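PDB 5DTE: monosaccharide-transporting ATPase from Actinobacillus succinogenes, which binds D-allose in the cleft between its two lobes and probably serves as the periplasmic sugar receptor of an ABC transporter. Local coordinates for residues 53-58 with 282-287; 28-33 with 78-83; 177-182 with 188-193. All blocks are in the same frame, centred on the assembly; numbering follows the deposited sequence.

Contact 1: residues 53-58 with 282-287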
loop_
_atom_site.group_PDB
_atom_site.type_symbol
_atom_site.label_atom_id
_atom_site.label_comp_id
_atom_site.label_asym_id
_atom_site.label_seq_id
_atom_site.Cartn_x
_atom_site.Cartn_y
_atom_site.Cartn_z
ATOM N N LYS A 53 9.910 18.867 -9.473
ATOM C CA LYS A 53 10.602 19.532 -10.586
ATOM C C LYS A 53 9.638 20.249 -11.541
ATOM O O LYS A 53 9.836 21.412 -11.878
ATOM C CB LYS A 53 11.439 18.504 -11.356
ATOM C CG LYS A 53 12.308 19.082 -12.450
ATOM C CD LYS A 53 13.259 18.011 -12.980
ATOM C CE LYS A 53 13.784 18.357 -14.368
ATOM N NZ LYS A 53 14.179 17.130 -15.132
ATOM N N GLN A 54 8.584 19.547 -11.952
ATOM C CA GLN A 54 7.563 20.112 -12.825
ATOM C C GLN A 54 6.896 21.330 -12.212
ATOM O O GLN A 54 6.647 22.308 -12.907
ATOM C CB GLN A 54 6.498 19.066 -13.166
ATOM C CG GLN A 54 5.390 19.601 -14.076
ATOM C CD GLN A 54 4.249 18.603 -14.290
ATOM O OE1 GLN A 54 4.483 17.434 -14.628
ATOM N NE2 GLN A 54 3.005 19.066 -14.097
ATOM N N LYS A 55 6.613 21.285 -10.914
ATOM C CA LYS A 55 5.862 22.372 -10.275
ATOM C C LYS A 55 6.757 23.345 -9.492
ATOM O O LYS A 55 6.277 24.105 -8.653
ATOM C CB LYS A 55 4.766 21.800 -9.358
ATOM C CG LYS A 55 3.669 21.083 -10.123
ATOM C CD LYS A 55 2.491 20.734 -9.254
ATOM C CE LYS A 55 1.179 21.256 -9.848
ATOM N NZ LYS A 55 0.896 22.726 -9.643
ATOM N N ASP A 56 8.054 23.319 -9.773
ATOM C CA ASP A 56 8.986 24.275 -9.171
ATOM C C ASP A 56 8.921 24.304 -7.629
ATOM O O ASP A 56 8.992 25.365 -7.003
ATOM C CB ASP A 56 8.732 25.670 -9.756
ATOM C CG ASP A 56 9.397 25.858 -11.112
ATOM O OD1 ASP A 56 10.566 25.454 -11.244
ATOM O OD2 ASP A 56 8.765 26.402 -12.045
ATOM N N ILE A 57 8.799 23.119 -7.037
ATOM C CA ILE A 57 8.724 22.936 -5.586
ATOM C C ILE A 57 10.070 22.464 -5.022
ATOM O O ILE A 57 10.710 21.584 -5.602
ATOM C CB ILE A 57 7.603 21.904 -5.212
ATOM C CG1 ILE A 57 6.231 22.546 -5.336
ATOM C CG2 ILE A 57 7.760 21.376 -3.798
ATOM C CD1 ILE A 57 6.094 23.752 -4.472
ATOM N N ASP A 58 10.502 23.051 -3.905
ATOM C CA ASP A 58 11.660 22.535 -3.171
ATOM C C ASP A 58 11.196 21.392 -2.276
ATOM O O ASP A 58 10.438 21.618 -1.340
ATOM C CB ASP A 58 12.349 23.634 -2.342
ATOM C CG ASP A 58 13.419 24.410 -3.139
ATOM O OD1 ASP A 58 13.818 23.959 -4.244
ATOM O OD2 ASP A 58 13.868 25.475 -2.652
ATOM N N HIS A 282 -2.573 18.751 -3.774
ATOM C CA HIS A 282 -3.518 19.046 -2.707
ATOM C C HIS A 282 -2.914 19.957 -1.658
ATOM O O HIS A 282 -3.608 20.782 -1.069
ATOM C CB HIS A 282 -4.001 17.752 -2.047
ATOM C CG HIS A 282 -5.205 17.155 -2.700
ATOM N ND1 HIS A 282 -5.987 16.189 -2.083
ATOM C CD2 HIS A 282 -5.777 17.376 -3.906
ATOM C CE1 HIS A 282 -6.977 15.856 -2.881
ATOM N NE2 HIS A 282 -6.876 16.557 -4.000
ATOM N N ALA A 283 -1.623 19.791 -1.410
ATOM C CA ALA A 283 -0.909 20.688 -0.507
ATOM C C ALA A 283 -0.956 22.114 -1.053
ATOM O O ALA A 283 -1.315 23.046 -0.337
ATOM C CB ALA A 283 0.543 20.222 -0.318
ATOM N N LEU A 284 -0.613 22.249 -2.337
ATOM C CA LEU A 284 -0.537 23.528 -3.038
ATOM C C LEU A 284 -1.841 24.289 -3.007
ATOM O O LEU A 284 -1.842 25.518 -2.881
ATOM C CB LEU A 284 -0.115 23.316 -4.495
ATOM C CG LEU A 284 1.325 22.841 -4.667
ATOM C CD1 LEU A 284 1.606 22.479 -6.110
ATOM C CD2 LEU A 284 2.291 23.896 -4.168
ATOM N N LYS A 285 -2.948 23.558 -3.143
ATOM C CA LYS A 285 -4.269 24.170 -3.095
ATOM C C LYS A 285 -4.485 24.737 -1.709
ATOM O O LYS A 285 -4.852 25.894 -1.560
ATOM C CB LYS A 285 -5.370 23.171 -3.446
ATOM C CG LYS A 285 -5.642 23.006 -4.952
ATOM C CD LYS A 285 -6.855 22.081 -5.198
ATOM C CE LYS A 285 -6.919 21.535 -6.626
ATOM N NZ LYS A 285 -7.412 20.114 -6.593
ATOM N N GLN A 286 -4.211 23.926 -0.698
ATOM C CA GLN A 286 -4.338 24.359 0.681
ATOM C C GLN A 286 -3.340 25.461 1.079
ATOM O O GLN A 286 -3.571 26.177 2.049
ATOM C CB GLN A 286 -4.192 23.163 1.612
ATOM C CG GLN A 286 -5.518 22.500 1.960
ATOM C CD GLN A 286 -5.495 21.818 3.307
ATOM O OE1 GLN A 286 -4.481 21.241 3.724
ATOM N NE2 GLN A 286 -6.614 21.895 4.011
ATOM N N ILE A 287 -2.237 25.608 0.351
ATOM C CA ILE A 287 -1.375 26.772 0.562
ATOM C C ILE A 287 -2.054 28.005 -0.028
ATOM O O ILE A 287 -1.874 29.128 0.448
ATOM C CB ILE A 287 0.029 26.604 -0.066
ATOM C CG1 ILE A 287 0.833 25.540 0.679
ATOM C CG2 ILE A 287 0.800 27.935 -0.065
ATOM C CD1 ILE A 287 2.217 25.349 0.110
#
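Leu284, on the last turns of helix 272-287, reaches across to Lys55 and Ile57, which follow the end of helix 39-54, and gives one methyl to each. The apolar part is the meeting of Leu284 CD2 with Ile57 CD1, 3.8 Å apart. Here the two side chains come from opposing backbones and run alongside each other, overlapping at their outer methyls. Ile57 has CG1 beside its backbone N (chi1 -76°), and this branch carries CD1 toward the helix.

The second kind of contact pairs an aliphatic group with a lysine. Leu284 CD1 lies against the far half of Lys55, 3.7 Å from CD and 3.6 Å from NZ. The lysine chain bends at chi3 and chi4 (-79°), and CD and NZ both lie against the methyl. NZ also has a long, weak ion pair with Glu281, one turn before Leu284.

The backbone of residues 53-58 sets up this presentation. Asp56, with positive phi, is the C-prime residue of a Schellman motif that ends helix 39-54, and Ile57 then leads into strand 58-63. Ile57 and Ala283 both pack on Ile29 of strand 28-33, on the face of the sheet where helix 39-54 also lies against Leu31 through Ala48.

The contact is van der Waals packing of Leu284 methyls on Ile57 CD1 and on the end of the lysine. The ammonium gains nothing polar from Leu284, and its charge is probably answered in part by the weak pairing with Glu281.

Contact 2: residues 28-33 with 78-83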
loop_
_atom_site.group_PDB
_atom_site.type_symbol
_atom_site.label_atom_id
_atom_site.label_comp_id
_atom_site.label_asym_id
_atom_site.label_seq_id
_atom_site.Cartn_x
_atom_site.Cartn_y
_atom_site.Cartn_z
ATOM N N GLN A 28 8.358 25.334 -0.084
ATOM C CA GLN A 28 9.183 24.242 0.443
ATOM C C GLN A 28 8.324 23.186 1.144
ATOM O O GLN A 28 7.759 23.454 2.206
ATOM C CB GLN A 28 10.235 24.814 1.401
ATOM C CG GLN A 28 10.965 23.789 2.235
ATOM C CD GLN A 28 12.063 24.402 3.087
ATOM O OE1 GLN A 28 11.973 24.448 4.315
ATOM N NE2 GLN A 28 13.106 24.879 2.432
ATOM N N ILE A 29 8.211 21.999 0.535
ATOM C CA ILE A 29 7.271 20.959 0.987
ATOM C C ILE A 29 7.991 19.720 1.502
ATOM O O ILE A 29 8.943 19.272 0.888
ATOM C CB ILE A 29 6.310 20.530 -0.145
ATOM C CG1 ILE A 29 5.337 21.670 -0.468
ATOM C CG2 ILE A 29 5.544 19.269 0.252
ATOM C CD1 ILE A 29 4.076 21.244 -1.175
ATOM N N ALA A 30 7.551 19.169 2.631
ATOM C CA ALA A 30 8.212 17.993 3.171
ATOM C C ALA A 30 7.423 16.736 2.820
ATOM O O ALA A 30 6.191 16.723 2.858
ATOM C CB ALA A 30 8.402 18.114 4.684
ATOM N N LEU A 31 8.157 15.690 2.448
ATOM C CA LEU A 31 7.599 14.368 2.238
ATOM C C LEU A 31 8.204 13.434 3.280
ATOM O O LEU A 31 9.410 13.218 3.302
ATOM C CB LEU A 31 7.892 13.876 0.826
ATOM C CG LEU A 31 7.394 12.465 0.534
ATOM C CD1 LEU A 31 5.886 12.422 0.720
ATOM C CD2 LEU A 31 7.783 12.011 -0.876
ATOM N N LEU A 32 7.374 12.894 4.160
ATOM C CA LEU A 32 7.887 12.118 5.281
ATOM C C LEU A 32 7.394 10.690 5.220
ATOM O O LEU A 32 6.205 10.421 5.378
ATOM C CB LEU A 32 7.490 12.769 6.602
ATOM C CG LEU A 32 8.088 14.170 6.726
ATOM C CD1 LEU A 32 7.636 14.841 8.000
ATOM C CD2 LEU A 32 9.601 14.098 6.665
ATOM N N MET A 33 8.319 9.769 4.993
ATOM C CA MET A 33 7.946 8.418 4.600
ATOM C C MET A 33 8.326 7.362 5.629
ATOM O O MET A 33 9.358 7.457 6.283
ATOM C CB MET A 33 8.577 8.102 3.241
ATOM C CG MET A 33 8.149 9.081 2.177
ATOM S SD MET A 33 8.953 8.859 0.604
ATOM C CE MET A 33 8.243 7.305 0.090
ATOM N N GLU A 78 6.905 16.763 13.408
ATOM C CA GLU A 78 7.042 17.905 14.303
ATOM C C GLU A 78 8.281 18.757 13.999
ATOM O O GLU A 78 8.252 19.984 14.158
ATOM C CB GLU A 78 7.066 17.415 15.744
ATOM C CG GLU A 78 5.899 16.506 16.024
ATOM C CD GLU A 78 5.841 16.023 17.451
ATOM O OE1 GLU A 78 6.911 15.813 18.077
ATOM O OE2 GLU A 78 4.702 15.858 17.940
ATOM N N ASN A 79 9.360 18.114 13.561
ATOM C CA ASN A 79 10.541 18.846 13.132
ATOM C C ASN A 79 10.158 19.823 12.034
ATOM O O ASN A 79 10.465 21.004 12.109
ATOM C CB ASN A 79 11.640 17.899 12.638
ATOM C CG ASN A 79 12.143 16.958 13.729
ATOM O OD1 ASN A 79 11.829 17.126 14.909
ATOM N ND2 ASN A 79 12.933 15.959 13.333
ATOM N N MET A 80 9.456 19.317 11.029
ATOM C CA MET A 80 9.032 20.118 9.885
ATOM C C MET A 80 8.094 21.266 10.295
ATOM O O MET A 80 8.191 22.371 9.767
ATOM C CB MET A 80 8.369 19.207 8.848
ATOM C CG MET A 80 9.264 18.058 8.349
ATOM S SD MET A 80 10.794 18.683 7.575
ATOM C CE MET A 80 12.028 18.359 8.864
ATOM N N ILE A 81 7.195 21.000 11.236
ATOM C CA ILE A 81 6.378 22.045 11.854
ATOM C C ILE A 81 7.290 23.103 12.479
ATOM O O ILE A 81 7.096 24.302 12.279
ATOM C CB ILE A 81 5.405 21.449 12.933
ATOM C CG1 ILE A 81 4.353 20.552 12.270
ATOM C CG2 ILE A 81 4.660 22.526 13.684
ATOM C CD1 ILE A 81 3.532 19.731 13.248
ATOM N N ALA A 82 8.297 22.641 13.216
ATOM C CA ALA A 82 9.258 23.519 13.890
ATOM C C ALA A 82 10.025 24.380 12.903
ATOM O O ALA A 82 10.305 25.534 13.177
ATOM C CB ALA A 82 10.230 22.699 14.726
ATOM N N LYS A 83 10.351 23.809 11.750
ATOM C CA LYS A 83 11.091 24.516 10.703
ATOM C C LYS A 83 10.190 25.428 9.869
ATOM O O LYS A 83 10.679 26.161 9.001
ATOM C CB LYS A 83 11.803 23.516 9.786
ATOM C CG LYS A 83 12.910 22.707 10.461
ATOM C CD LYS A 83 13.566 21.733 9.485
ATOM C CE LYS A 83 13.938 22.418 8.174
ATOM N NZ LYS A 83 14.522 21.449 7.202
#
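Met80 lays its CG over two residues of strand 28-33 at once, Ala30 and Leu32. Its CG is 3.8 Å from Ala30 CB and 3.6 Å from Leu32 CD1, which places the methylene between the short side chain and the branched one. The sulfur follows on the alanine side, with Met80 SD 3.8 Å from Ala30 CB. With bends at chi2 (-59°) and chi3 (104°), CG and SD face the strand and carry the contact, and the terminal methyl lies farther from Ala30.

Leu32 comes in obliquely to the methionine and uses one branch, CD1, for the contact. The approach is close at Ala30, whose side chain is a single methyl: Ala30 CA is 7.1 Å from Met80 CA. All three residues are buried, and the contact is wholly apolar.

Ala30 and Leu32 project from the same face of the strand, two residues apart, while Leu31 between them points away and packs on Ala48 of helix 39-54. The strand is thus covered on both faces. Within the sheet it bonds through its backbone to strand 58-63 at one edge and to strand 87-90 at the other. Met80 also touches Gln62 of strand 58-63 and Val85 in the loop before strand 87-90.

Helix 70-82 links strands 58-63 and 87-90, which flank strand 28-33, and it passes over that central strand on the way. The result is a beta-alpha-beta crossover that skips one strand, part of the three-layer alpha/beta/alpha lobe of periplasmic sugar-binding proteins, in which the 28-33 strand leads directly to the pocket residue Lys34.

Contact 3: residues 177-182 with 188-193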
loop_
_atom_site.group_PDB
_atom_site.type_symbol
_atom_site.label_atom_id
_atom_site.label_comp_id
_atom_site.label_asym_id
_atom_site.label_seq_id
_atom_site.Cartn_x
_atom_site.Cartn_y
_atom_site.Cartn_z
ATOM N N GLY A 177 -11.077 -7.443 2.204
ATOM C CA GLY A 177 -11.427 -7.441 0.793
ATOM C C GLY A 177 -11.326 -8.819 0.151
ATOM O O GLY A 177 -12.251 -9.276 -0.514
ATOM N N ALA A 178 -10.194 -9.482 0.355
ATOM C CA ALA A 178 -10.004 -10.834 -0.145
ATOM C C ALA A 178 -11.070 -11.783 0.419
ATOM O O ALA A 178 -11.765 -12.468 -0.343
ATOM C CB ALA A 178 -8.610 -11.332 0.199
ATOM N N LEU A 179 -11.196 -11.801 1.748
ATOM C CA LEU A 179 -12.158 -12.662 2.436
ATOM C C LEU A 179 -13.555 -12.541 1.839
ATOM O O LEU A 179 -14.212 -13.551 1.579
ATOM C CB LEU A 179 -12.206 -12.343 3.939
ATOM C CG LEU A 179 -11.006 -12.741 4.822
ATOM C CD1 LEU A 179 -11.304 -12.517 6.298
ATOM C CD2 LEU A 179 -10.576 -14.188 4.581
ATOM N N LYS A 180 -13.998 -11.311 1.602
ATOM C CA LYS A 180 -15.325 -11.097 1.039
ATOM C C LYS A 180 -15.470 -11.763 -0.322
ATOM O O LYS A 180 -16.523 -12.285 -0.663
ATOM C CB LYS A 180 -15.638 -9.607 0.906
ATOM C CG LYS A 180 -17.029 -9.376 0.358
ATOM C CD LYS A 180 -17.113 -8.129 -0.482
ATOM C CE LYS A 180 -18.493 -7.974 -1.098
ATOM N NZ LYS A 180 -18.925 -6.536 -1.120
ATOM N N ALA A 181 -14.392 -11.751 -1.091
ATOM C CA ALA A 181 -14.408 -12.261 -2.447
ATOM C C ALA A 181 -14.465 -13.799 -2.537
ATOM O O ALA A 181 -15.190 -14.338 -3.384
ATOM C CB ALA A 181 -13.204 -11.746 -3.185
ATOM N N PHE A 182 -13.703 -14.511 -1.700
ATOM C CA PHE A 182 -13.700 -15.981 -1.759
ATOM C C PHE A 182 -14.995 -16.498 -1.171
ATOM O O PHE A 182 -15.462 -17.594 -1.505
ATOM C CB PHE A 182 -12.502 -16.595 -1.013
ATOM C CG PHE A 182 -11.167 -16.104 -1.498
ATOM C CD1 PHE A 182 -10.908 -15.973 -2.849
ATOM C CD2 PHE A 182 -10.184 -15.741 -0.598
ATOM C CE1 PHE A 182 -9.697 -15.507 -3.288
ATOM C CE2 PHE A 182 -8.988 -15.270 -1.039
ATOM C CZ PHE A 182 -8.745 -15.155 -2.391
ATOM N N ILE A 188 -14.146 -22.426 -3.007
ATOM C CA ILE A 188 -12.850 -21.957 -2.533
ATOM C C ILE A 188 -12.891 -21.743 -1.033
ATOM O O ILE A 188 -13.790 -21.069 -0.501
ATOM C CB ILE A 188 -12.385 -20.659 -3.205
ATOM C CG1 ILE A 188 -12.225 -20.856 -4.724
ATOM C CG2 ILE A 188 -11.075 -20.228 -2.573
ATOM C CD1 ILE A 188 -11.586 -19.677 -5.488
ATOM N N LYS A 189 -11.916 -22.351 -0.363
ATOM C CA LYS A 189 -11.757 -22.234 1.072
ATOM C C LYS A 189 -10.398 -21.632 1.440
ATOM O O LYS A 189 -9.339 -22.121 1.013
ATOM C CB LYS A 189 -11.907 -23.599 1.744
ATOM C CG LYS A 189 -11.716 -23.528 3.243
ATOM C CD LYS A 189 -11.995 -24.842 3.920
ATOM C CE LYS A 189 -12.312 -24.622 5.389
ATOM N NZ LYS A 189 -12.443 -25.918 6.098
ATOM N N ILE A 190 -10.438 -20.563 2.230
ATOM C CA ILE A 190 -9.246 -20.050 2.887
ATOM C C ILE A 190 -8.735 -21.099 3.870
ATOM O O ILE A 190 -9.391 -21.377 4.860
ATOM C CB ILE A 190 -9.535 -18.717 3.624
ATOM C CG1 ILE A 190 -9.820 -17.603 2.611
ATOM C CG2 ILE A 190 -8.368 -18.314 4.517
ATOM C CD1 ILE A 190 -11.266 -17.276 2.459
ATOM N N VAL A 191 -7.582 -21.705 3.592
ATOM C CA VAL A 191 -7.071 -22.732 4.500
ATOM C C VAL A 191 -5.835 -22.287 5.258
ATOM O O VAL A 191 -5.444 -22.921 6.222
ATOM C CB VAL A 191 -6.728 -24.049 3.769
ATOM C CG1 VAL A 191 -7.936 -24.573 3.019
ATOM C CG2 VAL A 191 -5.537 -23.851 2.837
ATOM N N ALA A 192 -5.211 -21.202 4.834
ATOM C CA ALA A 192 -4.067 -20.696 5.576
ATOM C C ALA A 192 -4.010 -19.167 5.531
ATOM O O ALA A 192 -4.200 -18.549 4.487
ATOM C CB ALA A 192 -2.790 -21.308 5.036
ATOM N N SER A 193 -3.787 -18.560 6.682
ATOM C CA SER A 193 -3.510 -17.137 6.731
ATOM C C SER A 193 -2.394 -16.831 7.715
ATOM O O SER A 193 -2.491 -17.126 8.906
ATOM C CB SER A 193 -4.745 -16.349 7.109
ATOM O OG SER A 193 -4.450 -14.975 7.025
#
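The Phe182 ring meets Ile190 at its edge: Ile190 CD1 lies near the ring plane, 3.6 Å from Phe182 CD2. On one face of the ring, offset toward the rim, sits the carbonyl oxygen of Ala178 from the preceding helical turn, 3.6 Å above the plane. Ile188 CG2 approaches the ring obliquely and is 4.2 Å from Phe182 CB.

Ile190 CD1 is also 3.8 Å from CD2 of Leu179, three residues before Phe182 on the helix, and the isoleucine crosses both side chains at about a right angle. Ile190 CG1 stands beside the backbone N (chi1 -68°), which sends this longer branch to the helix.

These residues join the second and third elements of the beta-alpha-beta unit formed by strand 157-163, helix 169-182 and strand 188-195. Helix and strand run roughly antiparallel, with short-segment axes at 141° and 9.2 Å apart at their closest. Strand 188-195 is the outermost strand on its side of the sheet and pairs with strand 157-163. Beyond the contact, Phe182 packs on Ala146 and Ile188 on Ala150, both in the neighbouring helix 138-152.

How the contacts relate
From the N terminus, strand 28-33 opens contact 2, and the end of helix 39-54 opens contact 1 before helix 70-82 closes contact 2. Contact 1 closes only at helix 272-287, so the two loops cross. Contact 3 closes the short connection (residues 183-187) between helix 169-182 and strand 188-195; it falls after contact 2 and within the long span of contact 1. Contacts 1 and 2 adjoin, their centres 14 Å apart, and engage helices on the two faces of the six-stranded sheet, the first bringing a late helix back to the N-terminal lobe. Contact 3 belongs to the other lobe, with its centre about 42 Å from that of contact 1.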